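Local coordinates for protein serine protease inhibitor 1 (Coprinopsis cinerea, PDB 3VWC) that probably inhibits serine-type endopeptidases as a fungal β-trefoil protein of peptidase inhibitor family I66, at residues Ser42-Val47 against Leu57-Ala62; Gly19-Glu24 against Arg32-Pro37; His106-Pro111 against Phe141-Val146; Glu49-Ala54 against Asp81-Val86. One frame throughout, in Å; residues are numbered along the deposited sequence. Where two conformers were deposited one is given.

How the contacts relate
Contacts 1 to 4 of this helix-free β-trefoil combine strand pairing with aromatic packing at the centre. All four reach the large antiparallel sheet, in which strands 46-51 and 54-59 are neighbours. Along the chain contact 2 closes first, contacts 1 and 4 then interleave, and contact 3 comes last. Contacts 1 and 4 take the two ends of strand 46-51, their centres about 15 Å apart. Contact 2 adjoins contact 1, with centres about 11 Å apart, whereas contacts 2 and 4 lie on opposite sides of the chain's centre. Contact 3 lies deep inside, where W108 meets W46 and W84, and V110 touches V35 of contact 2. Distant parts of the chain thus converge on one interior.

Contact 1: Ser42-Val47 against Leu57-Ala62; sequences SGNSWV and LYCKGA
K60, G43 and S45 share one water molecule: K60 N donates to the water oxygen at 2.6 Å, and the water gives its two hydrogens to G43 O and S45 O. It stands in for direct backbone bonds where the segments draw apart, the CA atoms of N44 and K60 being 6.4 Å from each other. Y58 N donates to V47 O at 2.8 Å and V47 N to Y58 O, making an antiparallel hydrogen-bonded pair in which V47 CB and Y58 CB, on the same face of the sheet, stand 4.2 Å apart. This is the open end of the β hairpin formed by strands 46-51 and 54-59, one of the hairpins from which the β-trefoil is built. C59 presses against the W46 indole: C59 CB sits 3.7 Å from the centroid of the W46 six-membered ring, almost on its normal, in a CH-π contact. C59 SG, anti to the backbone N (chi1 -176°), reaches over the five-membered ring of W46 as a sulfur-aromatic contact. The same sulfur is 3.3 Å from N44 OD1, an oxygen that accepts from R20 N. At the edge of the indole L57 CB meets CE3 and CZ3, and W46 NE1 bonds to V18 O. The extended K60 chain runs past G43 O, touching it with CG at 3.4 Å, and its NZ hydrogen-bonds to R20 O and P21 O.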
loop_
_atom_site.group_PDB
_atom_site.type_symbol
_atom_site.label_atom_id
_atom_site.label_comp_id
_atom_site.label_asym_id
_atom_site.label_seq_id
_atom_site.Cartn_x
_atom_site.Cartn_y
_atom_site.Cartn_z
ATOM N N SER A 42 11.776 -2.732 10.016
ATOM C CA SER A 42 12.652 -3.647 9.294
ATOM C C SER A 42 11.894 -4.789 8.620
ATOM O O SER A 42 10.788 -5.174 9.042
ATOM C CB SER A 42 13.739 -4.200 10.219
ATOM O OG SER A 42 14.268 -3.166 11.029
ATOM N N GLY A 43 12.504 -5.336 7.568
ATOM C CA GLY A 43 11.964 -6.499 6.870
ATOM C C GLY A 43 10.764 -6.183 5.992
ATOM O O GLY A 43 9.986 -7.093 5.643
ATOM N N ASN A 44 10.592 -4.888 5.679
ATOM C CA ASN A 44 9.396 -4.411 4.973
ATOM C C ASN A 44 9.699 -3.973 3.568
ATOM O O ASN A 44 9.065 -3.059 3.043
ATOM C CB ASN A 44 8.701 -3.276 5.729
ATOM C CG ASN A 44 7.817 -3.796 6.817
ATOM O OD1 ASN A 44 6.830 -4.483 6.538
ATOM N ND2 ASN A 44 8.281 -3.662 8.074
ATOM N N SER A 45 10.607 -4.687 2.923
ATOM C CA SER A 45 10.683 -4.611 1.464
ATOM C C SER A 45 9.557 -5.427 0.872
ATOM O O SER A 45 9.406 -6.638 1.110
ATOM C CB SER A 45 12.046 -5.096 0.954
ATOM O OG SER A 45 13.084 -4.246 1.419
ATOM N N TRP A 46 8.713 -4.734 0.145
ATOM C CA TRP A 46 7.593 -5.343 -0.503
ATOM C C TRP A 46 8.077 -6.014 -1.771
ATOM O O TRP A 46 9.025 -5.549 -2.395
ATOM C CB TRP A 46 6.594 -4.224 -0.850
ATOM C CG TRP A 46 5.842 -3.654 0.334
ATOM C CD1 TRP A 46 6.360 -2.936 1.380
ATOM C CD2 TRP A 46 4.436 -3.738 0.552
ATOM N NE1 TRP A 46 5.331 -2.515 2.212
ATOM C CE2 TRP A 46 4.159 -3.062 1.781
ATOM C CE3 TRP A 46 3.391 -4.431 -0.087
ATOM C CZ2 TRP A 46 2.863 -2.934 2.287
ATOM C CZ3 TRP A 46 2.079 -4.283 0.406
ATOM C CH2 TRP A 46 1.837 -3.550 1.599
ATOM N N VAL A 47 7.403 -7.082 -2.164
ATOM C CA VAL A 47 7.618 -7.643 -3.484
ATOM C C VAL A 47 6.404 -7.342 -4.371
ATOM O O VAL A 47 5.238 -7.601 -4.010
ATOM C CB VAL A 47 7.882 -9.146 -3.402
ATOM C CG1 VAL A 47 7.990 -9.744 -4.819
ATOM C CG2 VAL A 47 9.134 -9.388 -2.617
ATOM N N LEU A 57 0.864 -7.577 -4.491
ATOM C CA LEU A 57 1.839 -6.883 -3.672
ATOM C C LEU A 57 2.042 -7.640 -2.355
ATOM O O LEU A 57 1.085 -7.819 -1.596
ATOM C CB LEU A 57 1.344 -5.438 -3.387
ATOM C CG LEU A 57 1.034 -4.647 -4.686
ATOM C CD1 LEU A 57 0.213 -3.372 -4.388
ATOM C CD2 LEU A 57 2.312 -4.272 -5.343
ATOM N N TYR A 58 3.292 -7.972 -2.081
ATOM C CA TYR A 58 3.589 -8.848 -0.945
ATOM C C TYR A 58 4.345 -8.097 0.147
ATOM O O TYR A 58 5.353 -7.460 -0.119
ATOM C CB TYR A 58 4.370 -10.110 -1.366
ATOM C CG TYR A 58 3.605 -11.128 -2.196
ATOM C CD1 TYR A 58 2.922 -12.210 -1.604
ATOM C CD2 TYR A 58 3.517 -10.977 -3.567
ATOM C CE1 TYR A 58 2.231 -13.140 -2.383
ATOM C CE2 TYR A 58 2.850 -11.906 -4.351
ATOM C CZ TYR A 58 2.194 -12.979 -3.752
ATOM O OH TYR A 58 1.452 -13.865 -4.538
ATOM N N CYS A 59 3.870 -8.267 1.390
ATOM C CA CYS A 59 4.525 -7.726 2.576
ATOM C C CYS A 59 4.788 -8.843 3.573
ATOM O O CYS A 59 3.872 -9.483 4.099
ATOM C CB CYS A 59 3.678 -6.625 3.222
ATOM S SG CYS A 59 4.461 -5.818 4.647
ATOM N N LYS A 60 6.060 -8.949 3.906
ATOM C CA LYS A 60 6.574 -10.093 4.656
ATOM C C LYS A 60 6.010 -11.422 4.132
ATOM O O LYS A 60 5.670 -12.332 4.893
ATOM C CB LYS A 60 6.332 -9.893 6.154
ATOM C CG LYS A 60 7.186 -8.755 6.667
ATOM C CD LYS A 60 7.043 -8.544 8.171
ATOM C CE LYS A 60 7.930 -7.399 8.667
ATOM N NZ LYS A 60 7.897 -7.254 10.185
ATOM N N GLY A 61 5.897 -11.516 2.811
ATOM C CA GLY A 61 5.682 -12.799 2.161
ATOM C C GLY A 61 4.220 -13.081 1.907
ATOM O O GLY A 61 3.869 -14.139 1.414
ATOM N N ALA A 62 3.336 -12.197 2.384
ATOM C CA ALA A 62 1.908 -12.394 2.199
ATOM C C ALA A 62 1.303 -11.337 1.272
ATOM O O ALA A 62 1.598 -10.123 1.437
ATOM C CB ALA A 62 1.167 -12.388 3.540
HETATM O O HOH W 1 8.134 -7.395 3.643
#

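Contact 2: Gly19-Glu24 against Arg32-Pro37; sequences GRPLAE and RIRVLP
R20 lays the middle of its side chain against I33, although its CB sets out away from the 32-37 segment. CG of R20 (chi1 -72°, anti to the carbonyl carbon) touches I33 CD1 at 3.7 Å and lies near R32 O. CD of R20 stays against I33 CD1, the two side chains crossing obliquely. At chi3 the arginine bends (68°), placing NE on a nearly straight 3.0 Å bond to E24 OE2. NH2 of R20 completes the side-on grip by bonding to E24 OE1 at 2.8 Å, each carboxylate oxygen using its syn lone pair. NH1 donates to C59 O. Such a bidentate salt bridge should fix the rotation of both flat groups and favour the charged carboxylate. The loop carrying R20 leaves strand 18-19 at the edge of the β-trefoil's large antiparallel sheet, where G19 and R34 form an antiparallel hydrogen-bonded pair. R34 N donates to G19 O at 2.8 Å, and G19 N returns a bond to R34 O. L36 packs its CD1 3.6 Å from G19 N, and its CD2 meets P21 N. P21 CD also lies 3.9 Å from R34 NE, the side chains crossing at about a right angle. A water links the segments, accepting from R34 NE at 3.1 Å and donating to E24 OE2 and R32 O; NH1 of R34 bonds to L117 O.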
loop_
_atom_site.group_PDB
_atom_site.type_symbol
_atom_site.label_atom_id
_atom_site.label_comp_id
_atom_site.label_asym_id
_atom_site.label_seq_id
_atom_site.Cartn_x
_atom_site.Cartn_y
_atom_site.Cartn_z
ATOM N N GLY A 19 3.919 -1.105 6.180
ATOM C CA GLY A 19 4.159 -2.547 6.170
ATOM C C GLY A 19 3.751 -3.145 7.502
ATOM O O GLY A 19 2.725 -2.755 8.075
ATOM N N ARG A 20 4.528 -4.121 7.984
ATOM C CA ARG A 20 4.147 -4.887 9.151
ATOM C C ARG A 20 5.209 -4.715 10.211
ATOM O O ARG A 20 6.403 -4.701 9.910
ATOM C CB ARG A 20 3.924 -6.351 8.752
ATOM C CG ARG A 20 2.659 -6.587 7.945
ATOM C CD ARG A 20 2.650 -7.928 7.190
ATOM N NE ARG A 20 2.579 -9.057 8.145
ATOM C CZ ARG A 20 2.676 -10.338 7.792
ATOM N NH1 ARG A 20 2.873 -10.696 6.529
ATOM N NH2 ARG A 20 2.618 -11.282 8.735
ATOM N N PRO A 21 4.774 -4.615 11.485
ATOM C CA PRO A 21 5.728 -4.378 12.580
ATOM C C PRO A 21 6.446 -5.667 12.993
ATOM O O PRO A 21 6.106 -6.736 12.496
ATOM C CB PRO A 21 4.810 -3.934 13.727
ATOM C CG PRO A 21 3.555 -4.656 13.496
ATOM C CD PRO A 21 3.383 -4.634 11.955
ATOM N N LEU A 22 7.429 -5.542 13.901
ATOM C CA LEU A 22 8.241 -6.691 14.338
ATOM C C LEU A 22 7.394 -7.687 15.143
ATOM O O LEU A 22 7.519 -8.891 14.950
ATOM C CB LEU A 22 9.455 -6.222 15.165
ATOM C CG LEU A 22 10.544 -7.282 15.429
ATOM C CD1 LEU A 22 11.309 -7.620 14.145
ATOM C CD2 LEU A 22 11.509 -6.847 16.547
ATOM N N ALA A 23 6.468 -7.195 15.960
ATOM C CA ALA A 23 5.647 -8.097 16.783
ATOM C C ALA A 23 4.286 -8.340 16.164
ATOM O O ALA A 23 3.482 -7.416 16.064
ATOM C CB ALA A 23 5.470 -7.546 18.188
ATOM N N GLU A 24 4.008 -9.591 15.814
ATOM C CA GLU A 24 2.640 -9.988 15.513
ATOM C C GLU A 24 2.394 -11.319 16.211
ATOM O O GLU A 24 3.325 -12.087 16.449
ATOM C CB GLU A 24 2.437 -10.132 13.998
ATOM C CG GLU A 24 2.527 -8.805 13.214
ATOM C CD GLU A 24 2.551 -9.042 11.695
ATOM O OE1 GLU A 24 3.086 -10.076 11.271
ATOM O OE2 GLU A 24 1.929 -8.255 10.951
ATOM N N ARG A 32 -2.677 -6.552 9.919
ATOM C CA ARG A 32 -2.841 -5.159 9.465
ATOM C C ARG A 32 -1.586 -4.663 8.781
ATOM O O ARG A 32 -0.456 -4.848 9.271
ATOM C CB ARG A 32 -3.158 -4.238 10.640
ATOM C CG ARG A 32 -4.583 -4.345 11.164
ATOM C CD ARG A 32 -4.749 -3.406 12.396
ATOM N NE ARG A 32 -6.017 -3.644 13.074
ATOM C CZ ARG A 32 -6.636 -2.793 13.903
ATOM N NH1 ARG A 32 -6.167 -1.547 14.149
ATOM N NH2 ARG A 32 -7.799 -3.164 14.407
ATOM N N ILE A 33 -1.817 -3.960 7.669
ATOM C CA ILE A 33 -0.766 -3.162 7.078
ATOM C C ILE A 33 -0.828 -1.775 7.663
ATOM O O ILE A 33 -1.889 -1.200 7.764
ATOM C CB ILE A 33 -0.866 -3.115 5.523
ATOM C CG1 ILE A 33 -0.727 -4.525 4.895
ATOM C CG2 ILE A 33 0.209 -2.160 4.972
ATOM C CD1 ILE A 33 0.532 -5.249 5.258
ATOM N N ARG A 34 0.310 -1.317 8.171
ATOM C CA ARG A 34 0.322 -0.101 9.000
ATOM C C ARG A 34 1.319 0.951 8.498
ATOM O O ARG A 34 2.291 0.642 7.793
ATOM C CB ARG A 34 0.631 -0.437 10.458
ATOM C CG ARG A 34 -0.136 -1.612 11.040
ATOM C CD ARG A 34 0.516 -2.005 12.380
ATOM N NE ARG A 34 -0.101 -3.199 12.941
ATOM C CZ ARG A 34 -1.054 -3.171 13.860
ATOM N NH1 ARG A 34 -1.561 -2.007 14.264
ATOM N NH2 ARG A 34 -1.514 -4.304 14.386
ATOM N N VAL A 35 1.158 2.196 8.976
ATOM C CA VAL A 35 2.307 3.085 8.959
ATOM C C VAL A 35 3.206 2.782 10.155
ATOM O O VAL A 35 2.709 2.524 11.250
ATOM C CB VAL A 35 1.932 4.577 8.907
ATOM C CG1 VAL A 35 1.543 4.996 7.451
ATOM C CG2 VAL A 35 0.864 4.912 9.917
ATOM N N LEU A 36 4.502 2.680 9.900
ATOM C CA LEU A 36 5.443 2.116 10.903
ATOM C C LEU A 36 6.287 3.191 11.562
ATOM O O LEU A 36 6.751 4.087 10.888
ATOM C CB LEU A 36 6.358 1.090 10.215
ATOM C CG LEU A 36 5.574 -0.087 9.600
ATOM C CD1 LEU A 36 6.466 -1.009 8.776
ATOM C CD2 LEU A 36 4.871 -0.922 10.689
ATOM N N PRO A 37 6.592 3.027 12.870
ATOM C CA PRO A 37 7.673 3.837 13.435
ATOM C C PRO A 37 8.999 3.601 12.706
ATOM O O PRO A 37 9.270 2.475 12.249
ATOM C CB PRO A 37 7.783 3.306 14.875
ATOM C CG PRO A 37 6.525 2.531 15.149
ATOM C CD PRO A 37 6.161 1.957 13.780
HETATM O O HOH W 2 0.301 -5.937 11.620
#

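Contact 3: His106-Pro111 against Phe141-Val146; sequences HGWVVP and FTFTQV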
loop_
_atom_site.group_PDB
_atom_site.type_symbol
_atom_site.label_atom_id
_atom_site.label_comp_id
_atom_site.label_asym_id
_atom_site.label_seq_id
_atom_site.Cartn_x
_atom_site.Cartn_y
_atom_site.Cartn_z
ATOM N N HIS A 106 -11.225 0.719 -5.050
ATOM C CA HIS A 106 -10.887 1.523 -3.874
ATOM C C HIS A 106 -9.387 1.416 -3.686
ATOM O O HIS A 106 -8.781 0.375 -3.950
ATOM C CB HIS A 106 -11.598 0.953 -2.660
ATOM C CG HIS A 106 -13.076 1.131 -2.698
ATOM N ND1 HIS A 106 -13.902 0.751 -1.659
ATOM C CD2 HIS A 106 -13.877 1.661 -3.648
ATOM C CE1 HIS A 106 -15.154 1.039 -1.973
ATOM N NE2 HIS A 106 -15.167 1.615 -3.166
ATOM N N GLY A 107 -8.745 2.513 -3.253
ATOM C CA GLY A 107 -7.295 2.581 -3.250
ATOM C C GLY A 107 -6.717 2.783 -1.839
ATOM O O GLY A 107 -7.458 3.106 -0.904
ATOM N N TRP A 108 -5.392 2.683 -1.723
ATOM C CA TRP A 108 -4.736 2.824 -0.427
ATOM C C TRP A 108 -4.871 4.285 0.016
ATOM O O TRP A 108 -4.538 5.216 -0.764
ATOM C CB TRP A 108 -3.278 2.459 -0.519
ATOM C CG TRP A 108 -2.922 1.012 -0.779
ATOM C CD1 TRP A 108 -3.765 -0.010 -1.159
ATOM C CD2 TRP A 108 -1.627 0.486 -0.716
ATOM N NE1 TRP A 108 -3.044 -1.168 -1.295
ATOM C CE2 TRP A 108 -1.719 -0.889 -1.073
ATOM C CE3 TRP A 108 -0.352 1.047 -0.431
ATOM C CZ2 TRP A 108 -0.578 -1.708 -1.139
ATOM C CZ3 TRP A 108 0.789 0.206 -0.476
ATOM C CH2 TRP A 108 0.653 -1.165 -0.814
ATOM N N VAL A 109 -5.162 4.463 1.299
ATOM C CA VAL A 109 -5.248 5.800 1.894
ATOM C C VAL A 109 -4.655 5.796 3.318
ATOM O O VAL A 109 -4.977 4.939 4.173
ATOM C CB VAL A 109 -6.723 6.299 1.998
ATOM C CG1 VAL A 109 -6.799 7.662 2.683
ATOM C CG2 VAL A 109 -7.348 6.381 0.604
ATOM N N VAL A 110 -3.687 6.686 3.563
ATOM C CA VAL A 110 -3.187 6.909 4.939
ATOM C C VAL A 110 -3.784 8.253 5.368
ATOM O O VAL A 110 -3.483 9.290 4.752
ATOM C CB VAL A 110 -1.643 6.988 4.939
ATOM C CG1 VAL A 110 -1.108 7.480 6.346
ATOM C CG2 VAL A 110 -1.092 5.632 4.643
ATOM N N PRO A 111 -4.684 8.262 6.379
ATOM C CA PRO A 111 -5.256 9.565 6.781
ATOM C C PRO A 111 -4.186 10.567 7.203
ATOM O O PRO A 111 -3.128 10.208 7.760
ATOM C CB PRO A 111 -6.140 9.216 7.986
ATOM C CG PRO A 111 -6.418 7.733 7.883
ATOM C CD PRO A 111 -5.207 7.130 7.197
ATOM N N PHE A 141 2.098 7.183 -2.465
ATOM C CA PHE A 141 3.138 6.361 -1.864
ATOM C C PHE A 141 4.394 6.435 -2.716
ATOM O O PHE A 141 4.318 6.334 -3.921
ATOM C CB PHE A 141 2.597 4.932 -1.817
ATOM C CG PHE A 141 1.405 4.828 -0.944
ATOM C CD1 PHE A 141 0.145 5.182 -1.431
ATOM C CD2 PHE A 141 1.533 4.666 0.429
ATOM C CE1 PHE A 141 -0.980 5.228 -0.593
ATOM C CE2 PHE A 141 0.426 4.673 1.237
ATOM C CZ PHE A 141 -0.821 5.010 0.762
ATOM N N THR A 142 5.553 6.466 -2.065
ATOM C CA THR A 142 6.824 6.372 -2.766
ATOM C C THR A 142 7.338 4.947 -2.768
ATOM O O THR A 142 7.470 4.343 -1.675
ATOM C CB THR A 142 7.873 7.295 -2.146
ATOM O OG1 THR A 142 7.372 8.631 -2.121
ATOM C CG2 THR A 142 9.183 7.323 -2.965
ATOM N N PHE A 143 7.468 4.344 -3.940
ATOM C CA PHE A 143 7.984 2.963 -4.068
ATOM C C PHE A 143 9.419 3.106 -4.563
ATOM O O PHE A 143 9.639 3.585 -5.687
ATOM C CB PHE A 143 7.210 2.171 -5.117
ATOM C CG PHE A 143 5.928 1.570 -4.627
ATOM C CD1 PHE A 143 4.833 2.370 -4.253
ATOM C CD2 PHE A 143 5.781 0.193 -4.578
ATOM C CE1 PHE A 143 3.606 1.799 -3.861
ATOM C CE2 PHE A 143 4.588 -0.385 -4.185
ATOM C CZ PHE A 143 3.492 0.409 -3.791
ATOM N N THR A 144 10.381 2.759 -3.705
ATOM C CA THR A 144 11.801 2.919 -4.033
ATOM C C THR A 144 12.450 1.542 -4.182
ATOM O O THR A 144 12.458 0.733 -3.237
ATOM C CB THR A 144 12.560 3.722 -2.960
ATOM O OG1 THR A 144 11.932 5.005 -2.781
ATOM C CG2 THR A 144 13.965 3.977 -3.426
ATOM N N GLN A 145 12.878 1.237 -5.411
ATOM C CA GLN A 145 13.432 -0.069 -5.746
ATOM C C GLN A 145 14.722 -0.319 -4.980
ATOM O O GLN A 145 15.599 0.545 -4.928
ATOM C CB GLN A 145 13.690 -0.170 -7.241
ATOM C CG GLN A 145 13.968 -1.614 -7.657
ATOM C CD GLN A 145 13.832 -1.823 -9.146
ATOM O OE1 GLN A 145 13.784 -0.863 -9.921
ATOM N NE2 GLN A 145 13.809 -3.083 -9.558
ATOM N N VAL A 146 14.818 -1.495 -4.369
ATOM C CA VAL A 146 15.997 -1.867 -3.587
ATOM C C VAL A 146 17.186 -2.141 -4.516
ATOM O O VAL A 146 17.014 -2.677 -5.618
ATOM C CB VAL A 146 15.713 -3.106 -2.722
ATOM C CG1 VAL A 146 17.016 -3.714 -2.201
ATOM C CG2 VAL A 146 14.762 -2.752 -1.577
#
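F141 receives the edge of the W108 indole on its face. The six-membered ring of W108 and the F141 ring are turned 84° against each other with centroids 5.4 Å apart, a T-shaped (edge-to-face) pair. CE3 is the atom that points in, standing 3.9 Å above the F141 plane and over the ring centre. Apolar contacts gather at the far end of the F141 ring. W108 CB touches F141 CE1 at 3.6 Å, while V110 CG2 comes to the edge of the ring and lies 3.9 Å from F141 CE2, about equally near CZ. Chi1 of the phenylalanine (-63°) sets CG anti to the carbonyl carbon, and the CB bond already points toward the 106-111 segment. F143, two residues along the same strand, adds a looser apolar contact, its CZ meeting W108 CZ3 obliquely at 4.3 Å. A backbone oxygen also comes close: W108 O lies in the plane of the F141 ring at its edge, 3.6 Å from CE1. No hydrogen bond joins the segments, since strands 107-109 and 141-145 run at 104° to each other with axes 10.6 Å apart, too far for sheet pairing. The contact is carried mainly by buried side chains. W108 also meets the rings of W46 and W84, and F143 meets F97 edge-to-face. This close to the chain's centre, the cluster forms part of the hydrophobic interior characteristic of a β-trefoil.

Contact 4: Glu49-Ala54 against Asp81-Val86; sequences EKDDDA and DKKWIV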
loop_
_atom_site.group_PDB
_atom_site.type_symbol
_atom_site.label_atom_id
_atom_site.label_comp_id
_atom_site.label_asym_id
_atom_site.label_seq_id
_atom_site.Cartn_x
_atom_site.Cartn_y
_atom_site.Cartn_z
ATOM N N GLU A 49 4.693 -8.098 -7.967
ATOM C CA GLU A 49 4.640 -9.074 -9.039
ATOM C C GLU A 49 3.564 -8.664 -10.015
ATOM O O GLU A 49 2.457 -8.306 -9.633
ATOM C CB GLU A 49 4.305 -10.475 -8.503
ATOM C CG GLU A 49 5.294 -11.034 -7.474
ATOM C CD GLU A 49 6.264 -12.052 -8.046
ATOM O OE1 GLU A 49 6.295 -12.232 -9.284
ATOM O OE2 GLU A 49 7.109 -12.552 -7.277
ATOM N N LYS A 50 3.882 -8.742 -11.302
ATOM C CA LYS A 50 2.865 -8.644 -12.322
ATOM C C LYS A 50 1.912 -9.845 -12.356
ATOM O O LYS A 50 2.336 -10.988 -12.278
ATOM C CB LYS A 50 3.558 -8.463 -13.682
ATOM C CG LYS A 50 2.712 -7.754 -14.711
ATOM C CD LYS A 50 3.464 -7.693 -16.052
ATOM C CE LYS A 50 2.596 -7.104 -17.154
ATOM N NZ LYS A 50 2.752 -5.615 -17.222
ATOM N N ASP A 51 0.629 -9.550 -12.490
ATOM C CA ASP A 51 -0.412 -10.564 -12.473
ATOM C C ASP A 51 -1.409 -10.170 -13.540
ATOM O O ASP A 51 -2.268 -9.320 -13.311
ATOM C CB ASP A 51 -1.103 -10.559 -11.101
ATOM C CG ASP A 51 -2.172 -11.652 -10.966
ATOM O OD1 ASP A 51 -2.148 -12.637 -11.746
ATOM O OD2 ASP A 51 -3.023 -11.529 -10.049
ATOM N N ASP A 52 -1.208 -10.703 -14.738
ATOM C CA ASP A 52 -1.931 -10.225 -15.919
ATOM C C ASP A 52 -1.716 -8.725 -16.162
ATOM O O ASP A 52 -0.588 -8.248 -16.328
ATOM C CB ASP A 52 -3.427 -10.517 -15.766
ATOM C CG ASP A 52 -3.846 -11.795 -16.448
ATOM O OD1 ASP A 52 -4.188 -11.728 -17.660
ATOM O OD2 ASP A 52 -3.867 -12.850 -15.765
ATOM N N ASP A 53 -2.807 -7.971 -16.134
ATOM C CA ASP A 53 -2.717 -6.530 -16.346
ATOM C C ASP A 53 -2.759 -5.748 -15.034
ATOM O O ASP A 53 -3.237 -4.617 -14.980
ATOM C CB ASP A 53 -3.852 -6.046 -17.261
ATOM C CG ASP A 53 -3.623 -6.400 -18.719
ATOM O OD1 ASP A 53 -2.676 -5.847 -19.335
ATOM O OD2 ASP A 53 -4.398 -7.234 -19.244
ATOM N N ALA A 54 -2.366 -6.394 -13.946
ATOM C CA ALA A 54 -2.383 -5.720 -12.642
ATOM C C ALA A 54 -1.224 -6.282 -11.827
ATOM O O ALA A 54 -0.354 -6.969 -12.362
ATOM C CB ALA A 54 -3.727 -5.973 -11.937
ATOM N N ASP A 81 -9.824 -10.288 -3.974
ATOM C CA ASP A 81 -9.424 -8.969 -4.454
ATOM C C ASP A 81 -7.964 -8.631 -4.167
ATOM O O ASP A 81 -7.664 -7.517 -3.718
ATOM C CB ASP A 81 -10.367 -7.908 -3.907
ATOM C CG ASP A 81 -11.824 -8.265 -4.096
ATOM O OD1 ASP A 81 -12.269 -8.447 -5.248
ATOM O OD2 ASP A 81 -12.561 -8.269 -3.102
ATOM N N LYS A 82 -7.059 -9.512 -4.587
ATOM C CA LYS A 82 -5.647 -9.322 -4.378
ATOM C C LYS A 82 -4.914 -8.572 -5.489
ATOM O O LYS A 82 -3.731 -8.385 -5.416
ATOM C CB LYS A 82 -4.943 -10.675 -4.172
ATOM C CG LYS A 82 -5.495 -11.458 -3.006
ATOM C CD LYS A 82 -4.567 -12.607 -2.648
ATOM C CE LYS A 82 -5.189 -13.486 -1.566
ATOM N NZ LYS A 82 -4.610 -14.856 -1.622
ATOM N N LYS A 83 -5.628 -8.153 -6.527
ATOM C CA LYS A 83 -4.971 -7.481 -7.656
ATOM C C LYS A 83 -5.111 -5.958 -7.528
ATOM O O LYS A 83 -6.157 -5.455 -7.176
ATOM C CB LYS A 83 -5.648 -7.916 -8.982
ATOM C CG LYS A 83 -5.195 -9.273 -9.521
ATOM C CD LYS A 83 -5.964 -9.578 -10.843
ATOM C CE LYS A 83 -5.489 -10.864 -11.512
ATOM N NZ LYS A 83 -5.772 -10.911 -12.995
ATOM N N TRP A 84 -3.995 -5.272 -7.758
ATOM C CA TRP A 84 -3.891 -3.784 -7.626
ATOM C C TRP A 84 -3.366 -3.140 -8.910
ATOM O O TRP A 84 -2.479 -3.708 -9.600
ATOM C CB TRP A 84 -2.903 -3.445 -6.493
ATOM C CG TRP A 84 -3.342 -4.042 -5.167
ATOM C CD1 TRP A 84 -3.003 -5.269 -4.682
ATOM C CD2 TRP A 84 -4.268 -3.472 -4.235
ATOM N NE1 TRP A 84 -3.630 -5.484 -3.468
ATOM C CE2 TRP A 84 -4.411 -4.396 -3.166
ATOM C CE3 TRP A 84 -4.974 -2.250 -4.183
ATOM C CZ2 TRP A 84 -5.259 -4.171 -2.082
ATOM C CZ3 TRP A 84 -5.840 -2.018 -3.073
ATOM C CH2 TRP A 84 -5.929 -2.974 -2.013
ATOM N N ILE A 85 -3.910 -1.956 -9.178
ATOM C CA ILE A 85 -3.480 -1.108 -10.296
ATOM C C ILE A 85 -2.536 -0.079 -9.663
ATOM O O ILE A 85 -2.921 0.680 -8.733
ATOM C CB ILE A 85 -4.701 -0.435 -10.955
ATOM C CG1 ILE A 85 -5.702 -1.487 -11.475
ATOM C CG2 ILE A 85 -4.273 0.563 -12.092
ATOM C CD1 ILE A 85 -5.166 -2.460 -12.497
ATOM N N VAL A 86 -1.281 -0.119 -10.090
ATOM C CA VAL A 86 -0.240 0.702 -9.516
ATOM C C VAL A 86 0.179 1.727 -10.570
ATOM O O VAL A 86 0.665 1.348 -11.638
ATOM C CB VAL A 86 0.938 -0.118 -9.004
ATOM C CG1 VAL A 86 1.985 0.781 -8.369
ATOM C CG2 VAL A 86 0.458 -1.216 -7.987
#
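K83 passes beside D51 and D52 at the tip of a β hairpin of the β-trefoil, where strands 46-51 and 54-59 are joined by a type II' turn from D51 to A54. Its CB rests 4.0 Å from A54 CB. From there the extended chain crosses the D51 side chain at about a right angle, CG passing D51 OD2 at 3.2 Å. The 2.9 Å separation of K83 CE and D51 OD2 is shorter than ordinary packing, so the exact placement of this lysine end is doubtful. As modelled, NZ makes only a long, weak salt bridge to D52 OD2, at 3.9 Å, and stays beyond salt-bridge range of D51 OD2. Two carboxylates nevertheless lie near the ammonium group and may favour its positive charge. W84, next in line, sends its side chain away from the hairpin tip; its NE1 bonds to V64 O. Its backbone faces the turn instead, with W84 O 3.5 Å from A54 CB. In I85, chi2 (-59°) then brings CD1 against the turn, the methyl lying 3.8 Å from A54 CB and the same distance, 3.8 Å, from D53 O.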